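Local coordinates for protein cyclohexadienyl dehydratase (PDB 5JOS) that probably catalyses the decarboxylating dehydration of prephenate and L-arogenate in phenylalanine biosynthesis, on a periplasmic solute-binding-protein fold, at residues A[135-140]-A[158-163]; A[109-114]-A[177-182]; A[165-170]-A[190-195]. One frame throughout, in Å; residues are numbered along the deposited sequence.

Interaction 1 (A[135-140]-A[158-163]). With BEZ (benzoic acid), chain C.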
ATOM      1  N   ARG A 135      16.174   8.879 -20.604  1.00 43.87           N
ATOM      2  CA  ARG A 135      16.340   7.497 -21.008  1.00 41.96           C
ATOM      3  C   ARG A 135      15.546   6.561 -20.089  1.00 40.38           C
ATOM      4  O   ARG A 135      15.871   6.376 -18.889  1.00 38.47           O
ATOM      5  CB  ARG A 135      17.830   7.102 -21.077  1.00 44.93           C
ATOM      6  CG  ARG A 135      18.583   7.814 -22.208  1.00 49.04           C
ATOM      7  CD  ARG A 135      20.096   7.750 -21.999  1.00 53.00           C
ATOM      8  NE  ARG A 135      20.369   8.193 -20.618  1.00 60.01           N
ATOM      9  CZ  ARG A 135      21.516   8.034 -19.946  1.00 62.35           C
ATOM     10  NH1 ARG A 135      22.550   7.455 -20.513  1.00 66.49           N
ATOM     11  NH2 ARG A 135      21.635   8.455 -18.693  1.00 57.43           N
ATOM     12  N   VAL A 136      14.498   5.990 -20.669  1.00 37.16           N
ATOM     13  CA  VAL A 136      13.582   5.137 -19.991  1.00 36.72           C
ATOM     14  C   VAL A 136      13.855   3.709 -20.273  1.00 38.47           C
ATOM     15  O   VAL A 136      14.073   3.338 -21.413  1.00 37.63           O
ATOM     16  CB  VAL A 136      12.146   5.429 -20.434  1.00 37.20           C
ATOM     17  CG1 VAL A 136      11.159   4.430 -19.857  1.00 37.13           C
ATOM     18  CG2 VAL A 136      11.748   6.804 -19.940  1.00 36.02           C
ATOM     19  N   ALA A 137      13.887   2.939 -19.198  1.00 35.17           N
ATOM     20  CA  ALA A 137      14.256   1.526 -19.271  1.00 36.08           C
ATOM     21  C   ALA A 137      13.123   0.654 -18.895  1.00 34.46           C
ATOM     22  O   ALA A 137      12.509   0.883 -17.869  1.00 31.29           O
ATOM     23  CB  ALA A 137      15.427   1.219 -18.371  1.00 33.98           C
ATOM     24  N   VAL A 138      12.818  -0.347 -19.737  1.00 31.63           N
ATOM     25  CA  VAL A 138      11.797  -1.288 -19.366  1.00 30.25           C
ATOM     26  C   VAL A 138      12.172  -2.679 -19.846  1.00 30.61           C
ATOM     27  O   VAL A 138      12.973  -2.835 -20.797  1.00 28.77           O
ATOM     28  CB  VAL A 138      10.448  -0.948 -19.986  1.00 34.89           C
ATOM     29  CG1 VAL A 138       9.966   0.417 -19.552  1.00 39.80           C
ATOM     30  CG2 VAL A 138      10.553  -1.009 -21.492  1.00 35.02           C
ATOM     31  N   ASN A 139      11.548  -3.692 -19.236  1.00 29.57           N
ATOM     32  CA  ASN A 139      11.613  -5.048 -19.767  1.00 33.17           C
ATOM     33  C   ASN A 139      10.582  -5.215 -20.861  1.00 36.21           C
ATOM     34  O   ASN A 139       9.620  -4.480 -20.914  1.00 34.29           O
ATOM     35  CB  ASN A 139      11.394  -6.086 -18.654  1.00 31.47           C
ATOM     36  CG  ASN A 139      10.050  -5.901 -17.957  1.00 31.68           C
ATOM     37  OD1 ASN A 139       9.703  -4.806 -17.511  1.00 32.00           O
ATOM     38  ND2 ASN A 139       9.274  -6.916 -17.950  1.00 32.42           N
ATOM     39  N   PRO A 140      10.750  -6.224 -21.727  1.00 37.52           N
ATOM     40  CA  PRO A 140       9.836  -6.400 -22.798  1.00 38.14           C
ATOM     41  C   PRO A 140       8.554  -7.067 -22.393  1.00 42.05           C
ATOM     42  O   PRO A 140       8.535  -7.969 -21.566  1.00 36.93           O
ATOM     43  CB  PRO A 140      10.546  -7.389 -23.763  1.00 41.76           C
ATOM     44  CG  PRO A 140      11.773  -7.828 -23.060  1.00 38.85           C
ATOM     45  CD  PRO A 140      11.752  -7.300 -21.666  1.00 39.07           C
ATOM     46  N   THR A 158      14.275   2.330 -24.052  1.00 38.31           N
ATOM     47  CA  THR A 158      15.006   1.120 -24.450  1.00 41.09           C
ATOM     48  C   THR A 158      14.398  -0.128 -23.768  1.00 39.87           C
ATOM     49  O   THR A 158      14.130  -0.096 -22.568  1.00 34.70           O
ATOM     50  CB  THR A 158      16.446   1.214 -23.991  1.00 42.91           C
ATOM     51  OG1 THR A 158      17.080   2.352 -24.584  1.00 41.66           O
ATOM     52  CG2 THR A 158      17.222  -0.005 -24.400  1.00 46.91           C
ATOM     53  N   VAL A 159      14.209  -1.199 -24.545  1.00 35.33           N
ATOM     54  CA  VAL A 159      13.727  -2.467 -24.072  1.00 36.73           C
ATOM     55  C   VAL A 159      14.911  -3.374 -23.761  1.00 37.34           C
ATOM     56  O   VAL A 159      15.789  -3.581 -24.592  1.00 36.64           O
ATOM     57  CB  VAL A 159      12.874  -3.154 -25.143  1.00 38.87           C
ATOM     58  CG1 VAL A 159      12.271  -4.476 -24.649  1.00 40.21           C
ATOM     59  CG2 VAL A 159      11.714  -2.257 -25.478  1.00 42.63           C
ATOM     60  N   TYR A 160      14.933  -3.905 -22.553  1.00 36.79           N
ATOM     61  CA  TYR A 160      15.979  -4.800 -22.104  1.00 36.36           C
ATOM     62  C   TYR A 160      15.480  -6.251 -22.199  1.00 39.47           C
ATOM     63  O   TYR A 160      15.006  -6.704 -23.292  1.00 36.61           O
ATOM     64  CB  TYR A 160      16.458  -4.396 -20.704  1.00 32.69           C
ATOM     65  CG  TYR A 160      17.165  -3.050 -20.717  1.00 32.81           C
ATOM     66  CD1 TYR A 160      16.436  -1.891 -20.870  1.00 37.86           C
ATOM     67  CD2 TYR A 160      18.534  -2.925 -20.559  1.00 37.03           C
ATOM     68  CE1 TYR A 160      17.057  -0.653 -20.935  1.00 35.43           C
ATOM     69  CE2 TYR A 160      19.174  -1.653 -20.558  1.00 37.31           C
ATOM     70  CZ  TYR A 160      18.409  -0.542 -20.743  1.00 34.80           C
ATOM     71  OH  TYR A 160      18.945   0.738 -20.780  1.00 38.95           O
ATOM     72  N   GLU A 161      15.718  -7.037 -21.154  1.00 35.84           N
ATOM     73  CA  GLU A 161      15.133  -8.397 -21.044  1.00 34.63           C
ATOM     74  C   GLU A 161      14.787  -8.560 -19.550  1.00 37.23           C
ATOM     75  O   GLU A 161      15.379  -7.831 -18.713  1.00 34.31           O
ATOM     76  CB  GLU A 161      16.058  -9.482 -21.505  1.00 36.46           C
ATOM     77  CG  GLU A 161      16.363  -9.565 -23.009  1.00 37.16           C
ATOM     78  CD  GLU A 161      15.182  -9.892 -23.894  1.00 39.80           C
ATOM     79  OE1 GLU A 161      14.165 -10.471 -23.409  1.00 38.82           O
ATOM     80  OE2 GLU A 161      15.300  -9.574 -25.117  1.00 37.33           O
ATOM     81  N   ASN A 162      13.883  -9.487 -19.254  1.00 33.63           N
ATOM     82  CA  ASN A 162      13.321  -9.587 -17.908  1.00 35.26           C
ATOM     83  C   ASN A 162      14.473  -9.908 -16.934  1.00 34.28           C
ATOM     84  O   ASN A 162      14.508  -9.323 -15.927  1.00 34.36           O
ATOM     85  CB  ASN A 162      12.268 -10.666 -17.768  1.00 35.30           C
ATOM     86  CG  ASN A 162      10.979 -10.366 -18.539  1.00 38.46           C
ATOM     87  OD1 ASN A 162      10.699  -9.240 -18.971  1.00 38.71           O
ATOM     88  ND2 ASN A 162      10.195 -11.371 -18.692  1.00 38.56           N
ATOM     89  N   ASN A 163      15.431 -10.759 -17.239  1.00 34.42           N
ATOM     90  CA  ASN A 163      16.480 -11.052 -16.170  1.00 32.71           C
ATOM     91  C   ASN A 163      17.686 -10.124 -16.153  1.00 34.33           C
ATOM     92  O   ASN A 163      18.637 -10.367 -15.451  1.00 34.45           O
ATOM     93  CB  ASN A 163      16.874 -12.498 -16.185  1.00 32.56           C
ATOM     94  CG  ASN A 163      17.118 -13.060 -14.805  1.00 35.82           C
ATOM     95  OD1 ASN A 163      16.493 -12.692 -13.869  1.00 36.61           O
ATOM     96  ND2 ASN A 163      18.043 -13.979 -14.704  1.00 40.09           N
TER
HETATM   97  C   BEZ C 302      13.658 -13.889 -19.391  1.00 38.10           C
HETATM   98  O1  BEZ C 302      12.501 -13.585 -19.802  1.00 40.14           O
HETATM   99  O2  BEZ C 302      14.580 -13.078 -19.015  1.00 38.30           O
HETATM  100  C1  BEZ C 302      13.914 -15.367 -19.406  1.00 38.52           C
HETATM  101  C2  BEZ C 302      15.008 -15.919 -18.761  1.00 35.37           C
HETATM  102  C3  BEZ C 302      15.222 -17.279 -18.827  1.00 32.91           C
HETATM  103  C4  BEZ C 302      14.375 -18.096 -19.547  1.00 33.44           C
HETATM  104  C5  BEZ C 302      13.328 -17.550 -20.242  1.00 33.34           C
HETATM  105  C6  BEZ C 302      13.083 -16.194 -20.139  1.00 31.28           C

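Interaction 2 (A[109-114]-A[177-182])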
ATOM      1  N   PHE A 109      -0.874   2.662  -5.436  1.00 33.89           N
ATOM      2  CA  PHE A 109       0.264   2.089  -6.063  1.00 36.31           C
ATOM      3  C   PHE A 109      -0.003   1.641  -7.476  1.00 37.83           C
ATOM      4  O   PHE A 109      -1.136   1.640  -7.901  1.00 36.87           O
ATOM      5  CB  PHE A 109       0.782   0.929  -5.186  1.00 32.96           C
ATOM      6  CG  PHE A 109      -0.062  -0.313  -5.171  1.00 30.59           C
ATOM      7  CD1 PHE A 109      -1.099  -0.450  -4.264  1.00 30.73           C
ATOM      8  CD2 PHE A 109       0.234  -1.353  -5.960  1.00 30.29           C
ATOM      9  CE1 PHE A 109      -1.860  -1.597  -4.244  1.00 29.10           C
ATOM     10  CE2 PHE A 109      -0.509  -2.517  -5.949  1.00 31.32           C
ATOM     11  CZ  PHE A 109      -1.553  -2.644  -5.071  1.00 28.52           C
ATOM     12  N   GLY A 110       1.061   1.297  -8.223  1.00 35.70           N
ATOM     13  CA  GLY A 110       0.927   0.614  -9.491  1.00 34.43           C
ATOM     14  C   GLY A 110       2.265   0.525 -10.142  1.00 32.05           C
ATOM     15  O   GLY A 110       2.989  -0.399  -9.875  1.00 32.79           O
ATOM     16  N   LYS A 111       2.571   1.497 -10.991  1.00 32.54           N
ATOM     17  CA  LYS A 111       3.895   1.734 -11.476  1.00 31.49           C
ATOM     18  C   LYS A 111       4.519   2.903 -10.736  1.00 32.48           C
ATOM     19  O   LYS A 111       3.844   3.858 -10.439  1.00 30.75           O
ATOM     20  CB  LYS A 111       3.839   2.066 -12.957  1.00 33.69           C
ATOM     21  CG  LYS A 111       3.151   1.017 -13.852  1.00 33.97           C
ATOM     22  CD  LYS A 111       3.785  -0.341 -13.758  1.00 33.67           C
ATOM     23  CE  LYS A 111       3.197  -1.378 -14.719  1.00 35.48           C
ATOM     24  NZ  LYS A 111       3.856  -2.705 -14.310  1.00 39.68           N
ATOM     25  N   THR A 112       5.826   2.804 -10.514  1.00 30.79           N
ATOM     26  CA  THR A 112       6.573   3.804  -9.787  1.00 31.26           C
ATOM     27  C   THR A 112       7.926   3.954 -10.554  1.00 29.51           C
ATOM     28  O   THR A 112       8.619   2.951 -10.836  1.00 31.62           O
ATOM     29  CB  THR A 112       6.854   3.342  -8.340  1.00 31.48           C
ATOM     30  OG1 THR A 112       5.617   3.262  -7.613  1.00 33.67           O
ATOM     31  CG2 THR A 112       7.707   4.335  -7.551  1.00 32.96           C
ATOM     32  N   PRO A 113       8.270   5.176 -10.946  1.00 30.34           N
ATOM     33  CA  PRO A 113       9.643   5.334 -11.437  1.00 30.90           C
ATOM     34  C   PRO A 113      10.721   5.130 -10.378  1.00 31.07           C
ATOM     35  O   PRO A 113      10.667   5.610  -9.204  1.00 31.33           O
ATOM     36  CB  PRO A 113       9.687   6.772 -11.892  1.00 31.26           C
ATOM     37  CG  PRO A 113       8.704   7.477 -11.015  1.00 34.39           C
ATOM     38  CD  PRO A 113       7.670   6.482 -10.596  1.00 31.15           C
ATOM     39  N   LEU A 114      11.763   4.533 -10.844  1.00 31.02           N
ATOM     40  CA  LEU A 114      12.972   4.399 -10.048  1.00 31.60           C
ATOM     41  C   LEU A 114      14.108   5.131 -10.710  1.00 32.45           C
ATOM     42  O   LEU A 114      14.371   4.929 -11.907  1.00 35.07           O
ATOM     43  CB  LEU A 114      13.269   2.933 -10.033  1.00 31.81           C
ATOM     44  CG  LEU A 114      14.570   2.470  -9.366  1.00 34.36           C
ATOM     45  CD1 LEU A 114      14.360   2.543  -7.900  1.00 32.55           C
ATOM     46  CD2 LEU A 114      14.859   1.029  -9.809  1.00 39.84           C
ATOM     47  N   VAL A 177      15.471   6.479 -15.915  1.00 36.26           N
ATOM     48  CA  VAL A 177      14.224   6.122 -15.210  1.00 33.77           C
ATOM     49  C   VAL A 177      13.819   4.711 -15.585  1.00 32.96           C
ATOM     50  O   VAL A 177      13.610   4.425 -16.766  1.00 37.51           O
ATOM     51  CB  VAL A 177      13.076   7.015 -15.673  1.00 35.63           C
ATOM     52  CG1 VAL A 177      11.763   6.600 -14.975  1.00 35.86           C
ATOM     53  CG2 VAL A 177      13.355   8.524 -15.467  1.00 37.32           C
ATOM     54  N   MET A 178      13.667   3.828 -14.581  1.00 31.96           N
ATOM     55  CA  MET A 178      13.153   2.488 -14.805  1.00 29.10           C
ATOM     56  C   MET A 178      11.701   2.500 -14.387  1.00 31.60           C
ATOM     57  O   MET A 178      11.408   3.017 -13.329  1.00 30.71           O
ATOM     58  CB  MET A 178      13.939   1.462 -13.970  1.00 28.46           C
ATOM     59  CG  MET A 178      13.330   0.074 -14.084  1.00 30.86           C
ATOM     60  SD  MET A 178      14.276  -0.957 -12.956  1.00 35.21           S
ATOM     61  CE  MET A 178      13.318  -2.461 -13.112  1.00 35.74           C
ATOM     62  N   ILE A 179      10.801   2.012 -15.257  1.00 30.17           N
ATOM     63  CA  ILE A 179       9.400   1.828 -14.941  1.00 31.24           C
ATOM     64  C   ILE A 179       9.184   0.436 -14.500  1.00 32.13           C
ATOM     65  O   ILE A 179       9.532  -0.482 -15.231  1.00 29.37           O
ATOM     66  CB  ILE A 179       8.462   2.053 -16.149  1.00 31.93           C
ATOM     67  CG1 ILE A 179       8.703   3.423 -16.699  1.00 32.83           C
ATOM     68  CG2 ILE A 179       7.022   1.869 -15.790  1.00 30.30           C
ATOM     69  CD1 ILE A 179       8.402   4.580 -15.762  1.00 37.58           C
ATOM     70  N   THR A 180       8.618   0.290 -13.280  1.00 29.53           N
ATOM     71  CA  THR A 180       8.384  -1.020 -12.722  1.00 29.95           C
ATOM     72  C   THR A 180       7.242  -0.945 -11.714  1.00 30.00           C
ATOM     73  O   THR A 180       6.870   0.146 -11.308  1.00 30.21           O
ATOM     74  CB  THR A 180       9.689  -1.528 -12.097  1.00 31.99           C
ATOM     75  OG1 THR A 180       9.546  -2.871 -11.681  1.00 33.17           O
ATOM     76  CG2 THR A 180      10.066  -0.722 -10.956  1.00 30.21           C
ATOM     77  N   ASP A 181       6.716  -2.094 -11.279  1.00 30.61           N
ATOM     78  CA  ASP A 181       5.762  -2.102 -10.157  1.00 32.94           C
ATOM     79  C   ASP A 181       6.284  -1.424  -8.920  1.00 30.68           C
ATOM     80  O   ASP A 181       7.465  -1.522  -8.606  1.00 29.79           O
ATOM     81  CB  ASP A 181       5.340  -3.509  -9.754  1.00 37.45           C
ATOM     82  CG  ASP A 181       4.507  -4.193 -10.814  1.00 41.18           C
ATOM     83  OD1 ASP A 181       3.810  -3.561 -11.593  1.00 42.07           O
ATOM     84  OD2 ASP A 181       4.554  -5.393 -10.870  1.00 45.73           O
ATOM     85  N   THR A 182       5.360  -0.825  -8.167  1.00 31.55           N
ATOM     86  CA  THR A 182       5.681  -0.080  -6.989  1.00 29.72           C
ATOM     87  C   THR A 182       6.561  -0.912  -6.021  1.00 33.21           C
ATOM     88  O   THR A 182       7.606  -0.419  -5.519  1.00 28.53           O
ATOM     89  CB  THR A 182       4.455   0.419  -6.297  1.00 31.51           C
ATOM     90  OG1 THR A 182       3.767   1.261  -7.217  1.00 31.08           O
ATOM     91  CG2 THR A 182       4.824   1.187  -5.039  1.00 33.19           C
TER

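Interaction 3 (A[165-170]-A[190-195]). With NA (sodium ion), chain B.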
ATOM      1  N   GLU A 165      19.561  -6.845 -14.917  1.00 34.10           N
ATOM      2  CA  GLU A 165      19.374  -5.907 -13.808  1.00 35.41           C
ATOM      3  C   GLU A 165      19.222  -4.477 -14.258  1.00 33.76           C
ATOM      4  O   GLU A 165      20.152  -3.674 -14.190  1.00 34.57           O
ATOM      5  CB  GLU A 165      20.562  -6.032 -12.826  1.00 42.19           C
ATOM      6  CG  GLU A 165      20.696  -7.426 -12.295  1.00 45.33           C
ATOM      7  CD  GLU A 165      21.729  -7.522 -11.174  1.00 54.65           C
ATOM      8  OE1 GLU A 165      22.841  -7.000 -11.352  1.00 60.65           O
ATOM      9  OE2 GLU A 165      21.356  -8.036 -10.094  1.00 67.48           O
ATOM     10  N   ILE A 166      17.999  -4.114 -14.613  1.00 32.49           N
ATOM     11  CA  ILE A 166      17.749  -2.798 -15.156  1.00 32.70           C
ATOM     12  C   ILE A 166      17.995  -1.744 -14.149  1.00 34.83           C
ATOM     13  O   ILE A 166      18.420  -0.659 -14.511  1.00 34.43           O
ATOM     14  CB  ILE A 166      16.316  -2.740 -15.699  1.00 34.06           C
ATOM     15  CG1 ILE A 166      16.123  -3.820 -16.778  1.00 35.97           C
ATOM     16  CG2 ILE A 166      16.048  -1.416 -16.350  1.00 34.67           C
ATOM     17  CD1 ILE A 166      14.655  -4.054 -17.151  1.00 35.84           C
ATOM     18  N   PHE A 167      17.756  -2.057 -12.862  1.00 31.49           N
ATOM     19  CA  PHE A 167      17.944  -1.047 -11.829  1.00 34.47           C
ATOM     20  C   PHE A 167      19.385  -0.522 -11.805  1.00 36.85           C
ATOM     21  O   PHE A 167      19.654   0.627 -11.489  1.00 37.28           O
ATOM     22  CB  PHE A 167      17.519  -1.575 -10.451  1.00 33.21           C
ATOM     23  CG  PHE A 167      18.400  -2.619  -9.897  1.00 34.81           C
ATOM     24  CD1 PHE A 167      19.437  -2.279  -9.097  1.00 42.60           C
ATOM     25  CD2 PHE A 167      18.194  -3.945 -10.186  1.00 40.75           C
ATOM     26  CE1 PHE A 167      20.320  -3.237  -8.560  1.00 49.58           C
ATOM     27  CE2 PHE A 167      19.030  -4.905  -9.676  1.00 39.81           C
ATOM     28  CZ  PHE A 167      20.105  -4.572  -8.860  1.00 48.80           C
ATOM     29  N   GLN A 168      20.309  -1.424 -12.107  1.00 36.98           N
ATOM     30  CA  GLN A 168      21.713  -1.116 -12.117  1.00 36.86           C
ATOM     31  C   GLN A 168      22.117  -0.274 -13.316  1.00 36.77           C
ATOM     32  O   GLN A 168      23.077   0.502 -13.235  1.00 37.88           O
ATOM     33  CB  GLN A 168      22.491  -2.432 -12.109  1.00 41.53           C
ATOM     34  CG  GLN A 168      23.935  -2.230 -11.895  1.00 52.74           C
ATOM     35  CD  GLN A 168      24.224  -1.374 -10.661  1.00 56.55           C
ATOM     36  OE1 GLN A 168      23.752  -1.688  -9.548  1.00 54.14           O
ATOM     37  NE2 GLN A 168      24.997  -0.278 -10.859  1.00 57.89           N
ATOM     38  N   GLU A 169      21.377  -0.391 -14.425  1.00 37.82           N
ATOM     39  CA  GLU A 169      21.555   0.554 -15.530  1.00 38.09           C
ATOM     40  C   GLU A 169      21.229   1.968 -15.092  1.00 35.74           C
ATOM     41  O   GLU A 169      21.853   2.894 -15.555  1.00 37.42           O
ATOM     42  CB  GLU A 169      20.633   0.227 -16.693  1.00 40.10           C
ATOM     43  CG  GLU A 169      20.883  -1.143 -17.308  1.00 41.77           C
ATOM     44  CD  GLU A 169      22.278  -1.280 -17.803  1.00 44.92           C
ATOM     45  OE1 GLU A 169      22.670  -0.483 -18.644  1.00 43.46           O
ATOM     46  OE2 GLU A 169      23.008  -2.157 -17.312  1.00 50.32           O
ATOM     47  N   VAL A 170      20.171   2.150 -14.288  1.00 34.65           N
ATOM     48  CA  VAL A 170      19.850   3.470 -13.771  1.00 33.72           C
ATOM     49  C   VAL A 170      20.987   3.993 -12.884  1.00 35.41           C
ATOM     50  O   VAL A 170      21.454   5.085 -13.070  1.00 36.81           O
ATOM     51  CB  VAL A 170      18.495   3.493 -13.025  1.00 34.88           C
ATOM     52  CG1 VAL A 170      18.246   4.824 -12.363  1.00 35.34           C
ATOM     53  CG2 VAL A 170      17.370   3.243 -14.029  1.00 33.95           C
ATOM     54  N   LYS A 190      15.305   0.871  -1.644  1.00 32.83           N
ATOM     55  CA  LYS A 190      15.799   0.747  -0.304  1.00 35.89           C
ATOM     56  C   LYS A 190      17.169   0.095  -0.209  1.00 38.24           C
ATOM     57  O   LYS A 190      17.914   0.433   0.668  1.00 38.73           O
ATOM     58  CB  LYS A 190      14.823   0.139   0.656  1.00 40.42           C
ATOM     59  CG  LYS A 190      14.519  -1.305   0.604  1.00 50.29           C
ATOM     60  CD  LYS A 190      13.605  -1.625   1.799  1.00 55.68           C
ATOM     61  CE  LYS A 190      13.093  -3.059   1.703  1.00 62.92           C
ATOM     62  NZ  LYS A 190      12.844  -3.512   3.111  1.00 74.47           N
ATOM     63  N   LYS A 191      17.498  -0.738  -1.178  1.00 38.16           N
ATOM     64  CA  LYS A 191      18.670  -1.614  -1.086  1.00 43.71           C
ATOM     65  C   LYS A 191      19.823  -1.117  -1.930  1.00 39.34           C
ATOM     66  O   LYS A 191      20.819  -1.815  -2.065  1.00 41.22           O
ATOM     67  CB  LYS A 191      18.262  -3.067  -1.513  1.00 42.34           C
ATOM     68  CG  LYS A 191      17.450  -3.710  -0.377  1.00 48.14           C
ATOM     69  CD  LYS A 191      17.475  -5.253  -0.447  1.00 53.45           C
ATOM     70  CE  LYS A 191      17.353  -5.828   0.952  1.00 58.49           C
ATOM     71  NZ  LYS A 191      17.062  -7.288   0.861  1.00 63.87           N
ATOM     72  N   HIS A 192      19.682   0.085  -2.482  1.00 38.08           N
ATOM     73  CA  HIS A 192      20.755   0.698  -3.214  1.00 38.55           C
ATOM     74  C   HIS A 192      20.909   2.182  -2.826  1.00 39.68           C
ATOM     75  O   HIS A 192      19.978   2.956  -2.990  1.00 34.75           O
ATOM     76  CB  HIS A 192      20.490   0.555  -4.684  1.00 35.29           C
ATOM     77  CG  HIS A 192      21.682   0.789  -5.545  1.00 36.41           C
ATOM     78  ND1 HIS A 192      22.432   1.957  -5.517  1.00 40.06           N
ATOM     79  CD2 HIS A 192      22.281  -0.010  -6.467  1.00 37.98           C
ATOM     80  CE1 HIS A 192      23.419   1.869  -6.395  1.00 42.11           C
ATOM     81  NE2 HIS A 192      23.328   0.695  -7.003  1.00 37.20           N
ATOM     82  N   PRO A 193      22.082   2.600  -2.323  1.00 37.74           N
ATOM     83  CA  PRO A 193      22.239   3.963  -1.885  1.00 38.87           C
ATOM     84  C   PRO A 193      22.155   5.000  -2.983  1.00 36.78           C
ATOM     85  O   PRO A 193      22.065   6.181  -2.705  1.00 37.73           O
ATOM     86  CB  PRO A 193      23.625   3.975  -1.279  1.00 42.40           C
ATOM     87  CG  PRO A 193      24.369   2.885  -2.027  1.00 41.59           C
ATOM     88  CD  PRO A 193      23.340   1.847  -2.248  1.00 43.77           C
ATOM     89  N   GLY A 194      22.308   4.572  -4.210  1.00 36.57           N
ATOM     90  CA  GLY A 194      22.360   5.470  -5.359  1.00 38.39           C
ATOM     91  C   GLY A 194      20.991   5.609  -6.009  1.00 34.89           C
ATOM     92  O   GLY A 194      20.839   6.294  -6.988  1.00 34.85           O
ATOM     93  N   LEU A 195      19.990   4.921  -5.511  1.00 34.04           N
ATOM     94  CA  LEU A 195      18.649   4.938  -6.225  1.00 34.02           C
ATOM     95  C   LEU A 195      17.553   5.431  -5.285  1.00 34.89           C
ATOM     96  O   LEU A 195      17.652   5.302  -4.043  1.00 36.66           O
ATOM     97  CB  LEU A 195      18.256   3.571  -6.719  1.00 32.67           C
ATOM     98  CG  LEU A 195      19.156   2.836  -7.712  1.00 33.16           C
ATOM     99  CD1 LEU A 195      18.657   1.451  -8.025  1.00 32.46           C
ATOM    100  CD2 LEU A 195      19.184   3.535  -9.014  1.00 35.97           C
TER
HETATM  101 NA    NA B 301      18.317   4.166  -1.878  1.00 37.26          NA
HETATM  102  O   HOH W   1      19.422   6.270  -1.511  1.00 37.12           O
HETATM  103  O   HOH W   2      16.567   5.049  -0.616  1.00 35.96           O

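Interaction 1 (A[135-140]-A[158-163])
Strands 135-138 and 156-159 are the two parallel strands of a beta-alpha-beta unit whose crossover carries helix 143-151. Three nearly straight bonds zip them together: Thr158 N to Val136 O, Val138 N to Thr158 O and Tyr160 N to Val138 O, this last at 2.8 Å. Tyr160 CB lies 3.8 Å from Val138 O, and chi1 (-67°), setting CG beside the backbone N, turns the ring back along strand 135-138. CD1 brings the ring edge to that same oxygen, which lies in the ring plane. CE1 and CZ lie 3.6 and 4.2 Å from Ala137 CB, a methyl small enough for so close an approach, and across the ring CE2 meets Glu169 of helix 166-171. Val138 and Val159 occupy the other face, against helix 143-151. Past the strands, Pro140 CB presses on Val159 CG1 at 3.5 Å, a tight fit. The carboxamide of Asn139 is raised into the crowded position between its N and C (chi1 58°), so ND2 can reach Asn162 while OD1 takes Asn144 ND2. An alanine here would lose both amide bonds and would probably loosen the turns that follow the two strands. Beyond Asn162, Asn163 N gives benzoic acid O2 a weak, bent bond of 3.0 Å. ND2 of Asn139 meets Asn162 OD1 at 2.9 Å, within its own amide plane but 44° above the carbonyl plane of Asn162.

Interaction 2 (A[109-114]-A[177-182])
Two inner strands of the five-stranded mixed sheet in one lobe of the periplasmic binding-protein fold, 111-114 and 177-181, run antiparallel, 156° apart. Leu114 and Met178 form a hydrogen-bonded pair with both bonds made, N to O each way, whereas the Thr112-Thr180 pair has one, Thr112 N to Thr180 O. Pro113 falls in a non-hydrogen-bonded pair with Ile179, where its missing N-H costs no bond to that strand, and its CB rests against Val177 CG1 at 3.7 Å. Leu114 and Met178 both set CG anti to the backbone N and lie side by side; Met178 stays fully extended, so that its SD touches Leu114 CD2 at 3.8 Å.

The other end is polar. Lys111 places CG beside its N, bends at chi2 (-58°) and runs straight alongside Asp181, forming a salt bridge from NZ to OD1 at 2.8 Å, from above the carboxylate plane. Asn144 OD1 and Thr143 OG1 also accept from this buried ammonium, which would probably help keep it charged. Thr182 turns OG1 beside its N (chi1 -60°), where the one hydroxyl accepts from Gly110 N at 2.9 Å and donates to Thr112 OG1 at 2.8 Å, while the threonine methyl CG2 lies 4.1 Å from Phe109 CB. Thr182 N bonds back to Gly110 O, and Gly110 makes the corner with torsions that residues bearing a side chain rarely adopt.

Strand 135-138 flanks 177-181, and strand 195-197 flanks 111-116. Ile179 and Lys111 meet helix 143-151, Leu114 and Met178 meet Phe167 of helix 166-171, and Thr112 and Thr180 abut Ala185 of helix 182-190.

Interaction 3 (A[165-170]-A[190-195])
His192 binds the sodium ion through its backbone carbonyl, not its imidazole, and turns the ring instead toward helix 166-171. The motif is a type I beta turn, His192 to Leu195, between helix 182-190 and edge strand 195-197 of the five-stranded sheet in one lobe of the solute-binding-protein fold. His192 O, at 2.3 Å from the sodium, and Leu195 O, at 2.5 Å, share the ion with Ala189 O and two waters, hard oxygen ligands of the kind sodium commonly takes.

No hydrogen bond joins the turn to the helix. Leu195 reaches over with both methyls: CD2 lies 3.7 Å from Val170 CG1, while CD1 sits 3.7 Å from the backbone Phe167 O and at the edge of the Phe167 ring, 4.0 Å from its CD1. Phe167 holds its ring in the crowded position between N and C (chi1 69°), stacks on Tyr188, and offers its edge to His192 CD2 as well.

His192 extends with CG anti to its N. Its ND1 accepts from Gly194 N at 2.9 Å in the ring plane, which fixes the ring's rotation; NE2 would then probably carry the proton, facing Gln168 OE1 at 3.5 Å, a long polar approach in the same plane. Gly194 suits its place, because a CB would be crowded by His192 CE1. Over one face of the ring, Leu195 CG lies 3.8 Å from the imidazole plane, offset toward its rim.

How the interactions relate
Interactions 1 and 2 share one mixed sheet, in the order 156-159, 135-138, 177-181, 111-116, 195-197. Ala137 N to Val177 O, at 2.9 Å, is a probable hydrogen bond that joins the two. Helix 166-171 of interaction 3 covers one face, and Leu195 begins the edge strand: Ile166 CG2 packs on Ala137 CB at 3.4 Å, and Phe167 N lies 3.7 Å from Met178 SD. Asn144 bonds both Asn139 and Lys111. Each of those two side chains lies about 4 Å from a bound citric acid, probably from the crystallisation liquor but possibly marking a pocket. The Phe167 side chain is about 13 Å from benzoic acid, and the Leu114 side chain about 7 Å from the sodium ion.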